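Local coordinates for protein VirX1 (Cyanophage Syn10, PDB 6QGM) that iodinates diverse substrates and, as a viral member of the tryptophan halogenase family, probably depends on a flavin cofactor, at residues Ala22-Cys27 and Asn184-Ile189; Lys55-Leu60 and Glu170-Tyr175. One frame throughout, in Å; residues are numbered along the deposited sequence.

Contact 1: Ala22-Cys27 and Asn184-Ile189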
loop_
_atom_site.group_PDB
_atom_site.type_symbol
_atom_site.label_atom_id
_atom_site.label_comp_id
_atom_site.label_asym_id
_atom_site.label_seq_id
_atom_site.Cartn_x
_atom_site.Cartn_y
_atom_site.Cartn_z
ATOM N N ALA B 22 -9.890 -3.154 -34.945
ATOM C CA ALA B 22 -9.359 -3.986 -33.832
ATOM C C ALA B 22 -10.222 -5.235 -33.643
ATOM O O ALA B 22 -9.672 -6.342 -33.690
ATOM C CB ALA B 22 -9.298 -3.182 -32.562
ATOM N N LEU B 23 -11.530 -5.059 -33.450
ATOM C CA LEU B 23 -12.488 -6.171 -33.216
ATOM C C LEU B 23 -12.497 -7.104 -34.434
ATOM O O LEU B 23 -12.429 -8.329 -34.228
ATOM C CB LEU B 23 -13.878 -5.596 -32.920
ATOM C CG LEU B 23 -14.042 -4.962 -31.528
ATOM C CD1 LEU B 23 -15.483 -4.525 -31.270
ATOM C CD2 LEU B 23 -13.594 -5.902 -30.421
ATOM N N SER B 24 -12.561 -6.558 -35.655
ATOM C CA SER B 24 -12.659 -7.351 -36.914
ATOM C C SER B 24 -11.414 -8.245 -37.081
ATOM O O SER B 24 -11.561 -9.381 -37.572
ATOM C CB SER B 24 -12.877 -6.465 -38.118
ATOM O OG SER B 24 -11.677 -5.803 -38.490
ATOM N N LYS B 25 -10.242 -7.758 -36.663
ATOM C CA LYS B 25 -8.931 -8.430 -36.856
ATOM C C LYS B 25 -8.625 -9.343 -35.660
ATOM O O LYS B 25 -8.274 -10.510 -35.909
ATOM C CB LYS B 25 -7.828 -7.392 -37.082
ATOM C CG LYS B 25 -6.432 -7.968 -37.248
ATOM C CD LYS B 25 -5.552 -7.208 -38.199
ATOM C CE LYS B 25 -4.172 -7.828 -38.347
ATOM N NZ LYS B 25 -3.461 -7.927 -37.046
ATOM N N LEU B 26 -8.760 -8.856 -34.419
ATOM C CA LEU B 26 -8.333 -9.578 -33.185
ATOM C C LEU B 26 -9.473 -10.446 -32.618
ATOM O O LEU B 26 -9.185 -11.277 -31.741
ATOM C CB LEU B 26 -7.848 -8.560 -32.150
ATOM C CG LEU B 26 -6.762 -7.590 -32.622
ATOM C CD1 LEU B 26 -6.454 -6.539 -31.576
ATOM C CD2 LEU B 26 -5.499 -8.333 -32.981
ATOM N N CYS B 27 -10.720 -10.264 -33.065
ATOM C CA CYS B 27 -11.911 -11.019 -32.578
ATOM C C CYS B 27 -12.720 -11.502 -33.779
ATOM O O CYS B 27 -13.887 -11.137 -33.948
ATOM C CB CYS B 27 -12.763 -10.169 -31.639
ATOM S SG CYS B 27 -11.829 -9.468 -30.241
ATOM N N ASN B 184 -12.558 -7.176 -43.637
ATOM C CA ASN B 184 -12.836 -8.207 -42.593
ATOM C C ASN B 184 -14.346 -8.340 -42.322
ATOM O O ASN B 184 -14.710 -9.039 -41.373
ATOM C CB ASN B 184 -12.097 -7.906 -41.288
ATOM C CG ASN B 184 -10.599 -8.064 -41.411
ATOM O OD1 ASN B 184 -10.114 -8.733 -42.327
ATOM N ND2 ASN B 184 -9.859 -7.459 -40.490
ATOM N N GLY B 185 -15.196 -7.708 -43.131
ATOM C CA GLY B 185 -16.648 -7.956 -43.150
ATOM C C GLY B 185 -17.408 -7.106 -42.149
ATOM O O GLY B 185 -18.571 -7.443 -41.865
ATOM N N VAL B 186 -16.814 -6.030 -41.629
ATOM C CA VAL B 186 -17.579 -5.046 -40.810
ATOM C C VAL B 186 -18.675 -4.478 -41.714
ATOM O O VAL B 186 -18.341 -3.999 -42.816
ATOM C CB VAL B 186 -16.701 -3.927 -40.209
ATOM C CG1 VAL B 186 -17.532 -2.899 -39.455
ATOM C CG2 VAL B 186 -15.637 -4.487 -39.287
ATOM N N LYS B 187 -19.929 -4.570 -41.264
ATOM C CA LYS B 187 -21.134 -4.083 -41.988
ATOM C C LYS B 187 -21.302 -2.587 -41.724
ATOM O O LYS B 187 -21.594 -2.218 -40.591
ATOM C CB LYS B 187 -22.354 -4.879 -41.538
ATOM C CG LYS B 187 -23.443 -5.013 -42.579
ATOM C CD LYS B 187 -24.559 -5.851 -42.006
ATOM C CE LYS B 187 -25.292 -5.137 -40.882
ATOM N NZ LYS B 187 -25.388 -5.922 -39.620
ATOM N N HIS B 188 -21.080 -1.767 -42.741
ATOM C CA HIS B 188 -21.241 -0.293 -42.715
ATOM C C HIS B 188 -22.719 0.037 -42.887
ATOM O O HIS B 188 -23.251 -0.315 -43.929
ATOM C CB HIS B 188 -20.398 0.337 -43.821
ATOM C CG HIS B 188 -20.173 1.793 -43.666
ATOM N ND1 HIS B 188 -19.860 2.593 -44.738
ATOM C CD2 HIS B 188 -20.241 2.599 -42.592
ATOM C CE1 HIS B 188 -19.732 3.836 -44.325
ATOM N NE2 HIS B 188 -19.954 3.866 -43.008
ATOM N N ILE B 189 -23.340 0.654 -41.881
ATOM C CA ILE B 189 -24.784 1.037 -41.883
ATOM C C ILE B 189 -24.891 2.564 -41.807
ATOM O O ILE B 189 -24.485 3.137 -40.773
ATOM C CB ILE B 189 -25.539 0.345 -40.733
ATOM C CG1 ILE B 189 -25.528 -1.178 -40.905
ATOM C CG2 ILE B 189 -26.952 0.905 -40.604
ATOM C CD1 ILE B 189 -26.072 -1.919 -39.718
#
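Ser24, on the last turn of the helix that ends at Leu26, meets Asn184 and Val186 in the loop that leads from helix 169-181 into strand 187-198, and the contact divides into one polar bond and a small apolar patch. The polar part is a single hydrogen bond from the amide of Asn184: ND2 donates an N-H to Ser24 OG, 3.2 Å away. The bond is close to straight, with an N-H...O angle of 166°, and OG lies essentially in the amide plane. With Asn184 CG turned beside its own backbone N (chi1 -69°), the amide reaches across to the helix and its nitrogen end settles near the hydroxyl. Ser24 OG is also hydrogen-bonded to the carbonyl oxygen of Ala21 one turn back, so the hydroxyl links the loop to its own helix. The apolar part runs alongside this bond. Ser24 CB sits 3.6 Å from Asn184 CB, and Val186 CG2 approaches the same Ser24 CB at 3.6 Å. Lys25 adds a looser touch, its CB 4.0 Å from Asn184 ND2, while its amine leads away to a salt bridge with Asp61. Between the two contributing loop residues stands Gly185. With its positive phi, it is the C-prime residue of a Schellman motif, in which Val186 N bonds to Ala181 O and Gly185 N to Leu182 O: the chain turns there out of helix 169-181 and delivers Val186 to the helix surface. Ile32 of strand 31-36 touches both Ser24 and Val186, and Ile180 of helix 169-181 also packs on Ser24. Strand 187-198 runs parallel to strand 31-36 in the eight-stranded mixed sheet, while helix 360-373 packs against Ala22, Leu23, Leu26 and Cys27.

Contact 2: Lys55-Leu60 and Glu170-Tyr175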
loop_
_atom_site.group_PDB
_atom_site.type_symbol
_atom_site.label_atom_id
_atom_site.label_comp_id
_atom_site.label_asym_id
_atom_site.label_seq_id
_atom_site.Cartn_x
_atom_site.Cartn_y
_atom_site.Cartn_z
ATOM N N LYS B 55 1.594 0.118 -29.594
ATOM C CA LYS B 55 1.033 -1.216 -29.256
ATOM C C LYS B 55 -0.187 -1.487 -30.147
ATOM O O LYS B 55 -0.298 -2.614 -30.669
ATOM C CB LYS B 55 0.594 -1.281 -27.787
ATOM C CG LYS B 55 0.113 -2.624 -27.269
ATOM C CD LYS B 55 -0.915 -2.484 -26.171
ATOM C CE LYS B 55 -1.064 -3.783 -25.421
ATOM N NZ LYS B 55 -1.557 -3.557 -24.043
ATOM N N PHE B 56 -1.073 -0.495 -30.293
ATOM C CA PHE B 56 -2.284 -0.580 -31.144
ATOM C C PHE B 56 -1.833 -0.876 -32.578
ATOM O O PHE B 56 -2.311 -1.862 -33.183
ATOM C CB PHE B 56 -3.124 0.700 -31.034
ATOM C CG PHE B 56 -4.392 0.679 -31.843
ATOM C CD1 PHE B 56 -5.544 0.107 -31.331
ATOM C CD2 PHE B 56 -4.425 1.193 -33.135
ATOM C CE1 PHE B 56 -6.694 0.030 -32.101
ATOM C CE2 PHE B 56 -5.585 1.139 -33.892
ATOM C CZ PHE B 56 -6.717 0.556 -33.372
ATOM N N LEU B 57 -0.917 -0.065 -33.107
ATOM C CA LEU B 57 -0.420 -0.215 -34.501
ATOM C C LEU B 57 0.174 -1.619 -34.691
ATOM O O LEU B 57 -0.143 -2.265 -35.715
ATOM C CB LEU B 57 0.606 0.884 -34.779
ATOM C CG LEU B 57 0.022 2.287 -34.926
ATOM C CD1 LEU B 57 1.130 3.329 -34.842
ATOM C CD2 LEU B 57 -0.780 2.397 -36.220
ATOM N N HIS B 58 0.974 -2.081 -33.723
ATOM C CA HIS B 58 1.672 -3.395 -33.770
ATOM C C HIS B 58 0.629 -4.525 -33.749
ATOM O O HIS B 58 0.794 -5.486 -34.530
ATOM C CB HIS B 58 2.751 -3.453 -32.666
ATOM C CG HIS B 58 4.068 -2.884 -33.091
ATOM N ND1 HIS B 58 5.017 -3.650 -33.745
ATOM C CD2 HIS B 58 4.605 -1.646 -32.982
ATOM C CE1 HIS B 58 6.077 -2.911 -34.019
ATOM N NE2 HIS B 58 5.848 -1.681 -33.555
ATOM N N LEU B 59 -0.422 -4.386 -32.933
ATOM C CA LEU B 59 -1.537 -5.370 -32.823
ATOM C C LEU B 59 -2.281 -5.483 -34.159
ATOM O O LEU B 59 -2.801 -6.577 -34.433
ATOM C CB LEU B 59 -2.503 -4.944 -31.708
ATOM C CG LEU B 59 -2.069 -5.248 -30.278
ATOM C CD1 LEU B 59 -2.889 -4.432 -29.291
ATOM C CD2 LEU B 59 -2.194 -6.739 -29.981
ATOM N N LEU B 60 -2.329 -4.406 -34.953
ATOM C CA LEU B 60 -3.047 -4.376 -36.259
ATOM C C LEU B 60 -2.079 -4.586 -37.429
ATOM O O LEU B 60 -2.571 -4.537 -38.577
ATOM C CB LEU B 60 -3.784 -3.041 -36.414
ATOM C CG LEU B 60 -4.945 -2.810 -35.448
ATOM C CD1 LEU B 60 -5.771 -1.619 -35.890
ATOM C CD2 LEU B 60 -5.840 -4.036 -35.337
ATOM N N GLU B 170 -9.475 11.630 -38.509
ATOM C CA GLU B 170 -10.610 11.232 -39.384
ATOM C C GLU B 170 -10.054 10.389 -40.535
ATOM O O GLU B 170 -10.631 9.323 -40.830
ATOM C CB GLU B 170 -11.400 12.447 -39.875
ATOM C CG GLU B 170 -12.710 12.067 -40.572
ATOM C CD GLU B 170 -13.881 13.048 -40.465
ATOM O OE1 GLU B 170 -14.482 13.417 -41.528
ATOM O OE2 GLU B 170 -14.219 13.433 -39.317
ATOM N N LEU B 171 -8.956 10.839 -41.145
ATOM C CA LEU B 171 -8.286 10.112 -42.256
ATOM C C LEU B 171 -7.704 8.799 -41.735
ATOM O O LEU B 171 -7.724 7.813 -42.491
ATOM C CB LEU B 171 -7.209 11.003 -42.886
ATOM C CG LEU B 171 -7.725 12.224 -43.651
ATOM C CD1 LEU B 171 -6.593 12.812 -44.460
ATOM C CD2 LEU B 171 -8.914 11.884 -44.548
ATOM N N PHE B 172 -7.227 8.771 -40.495
ATOM C CA PHE B 172 -6.715 7.537 -39.851
ATOM C C PHE B 172 -7.852 6.517 -39.782
ATOM O O PHE B 172 -7.625 5.324 -40.126
ATOM C CB PHE B 172 -6.119 7.805 -38.467
ATOM C CG PHE B 172 -5.542 6.564 -37.839
ATOM C CD1 PHE B 172 -4.441 5.932 -38.402
ATOM C CD2 PHE B 172 -6.118 5.998 -36.719
ATOM C CE1 PHE B 172 -3.922 4.769 -37.852
ATOM C CE2 PHE B 172 -5.571 4.851 -36.154
ATOM C CZ PHE B 172 -4.475 4.245 -36.713
ATOM N N GLY B 173 -9.029 6.970 -39.336
ATOM C CA GLY B 173 -10.248 6.149 -39.309
ATOM C C GLY B 173 -10.590 5.641 -40.698
ATOM O O GLY B 173 -10.868 4.441 -40.836
ATOM N N GLN B 174 -10.577 6.527 -41.691
ATOM C CA GLN B 174 -10.883 6.202 -43.106
ATOM C C GLN B 174 -9.918 5.120 -43.595
ATOM O O GLN B 174 -10.351 4.278 -44.391
ATOM C CB GLN B 174 -10.837 7.463 -43.980
ATOM C CG GLN B 174 -12.020 8.387 -43.749
ATOM C CD GLN B 174 -13.327 7.659 -43.945
ATOM O OE1 GLN B 174 -13.967 7.233 -42.988
ATOM N NE2 GLN B 174 -13.719 7.474 -45.191
ATOM N N TYR B 175 -8.670 5.124 -43.129
ATOM C CA TYR B 175 -7.660 4.118 -43.533
ATOM C C TYR B 175 -8.063 2.759 -42.948
ATOM O O TYR B 175 -8.189 1.777 -43.726
ATOM C CB TYR B 175 -6.261 4.550 -43.111
ATOM C CG TYR B 175 -5.169 3.641 -43.613
ATOM C CD1 TYR B 175 -4.653 3.763 -44.889
ATOM C CD2 TYR B 175 -4.662 2.635 -42.802
ATOM C CE1 TYR B 175 -3.665 2.910 -45.350
ATOM C CE2 TYR B 175 -3.664 1.785 -43.239
ATOM C CZ TYR B 175 -3.159 1.929 -44.512
ATOM O OH TYR B 175 -2.170 1.094 -44.940
#
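Phe172 carries most of this contact, reaching from helix 169-181 to two residues of helix 52-59, Phe56 and Leu57, which bury equal areas against it. Its ring projects from the helix with CG anti to the backbone N (chi1 -177°), and the far end of the ring, centred on CZ, makes the closest approaches. The helix backbones stay well apart: even the nearest alpha carbons, Leu57 CA and Phe172 CA, are 11.3 Å from each other, so long side chains bridge the gap. Phe56 meets the ring with its CE2 at 4.3 Å from Phe172 CZ, and that CE2 lies at the edge of the Phe172 ring, near its plane. One face of Phe56 is backed by Leu60, just past the end of the same helix, whose CG stands 4.2 Å above the plane of the Phe56 ring, displaced from the ring centre. This is a purely apolar meeting of two helices beside helix 14-26, which follows strand 6-10 in what is probably the Rossmann-type dinucleotide-binding fold of this family: Met18 of helix 14-26 touches both Phe56 and Phe172. Leu57 supplies the other partner, its CD2 4.2 Å from the same Phe172 CZ. Although its CB does not point straight at the opposing helix, the methyl at the branch end comes nearer, approaching the ring obliquely. Further aromatic neighbours complete the surroundings of Phe172: Trp67 of helix 64-67 meets it edge-to-face, and Phe53 meets it with the ring planes at about 55°. Trp67 also touches Leu57, as does Tyr165 of strand 164-168.

How the contacts relate
From the N terminus, the chain passes through helix 14-26, the first half of contact 1, and then helix 52-59, the first half of contact 2. Contact 2 closes its loop when helix 169-181 arrives; contact 1 closes the wider one just afterwards, where the same helix gives way to strand 187-198. Contact 2 is therefore nested inside contact 1. Their centres lie about 13 Å apart, and they meet directly: Lys25 NZ comes to 3.0 Å from Leu59 O, and Ala22 packs on Leu60. Together they tie two early helices, 14-26 and 52-59, to the later helix-strand unit that joins the eight-stranded mixed sheet.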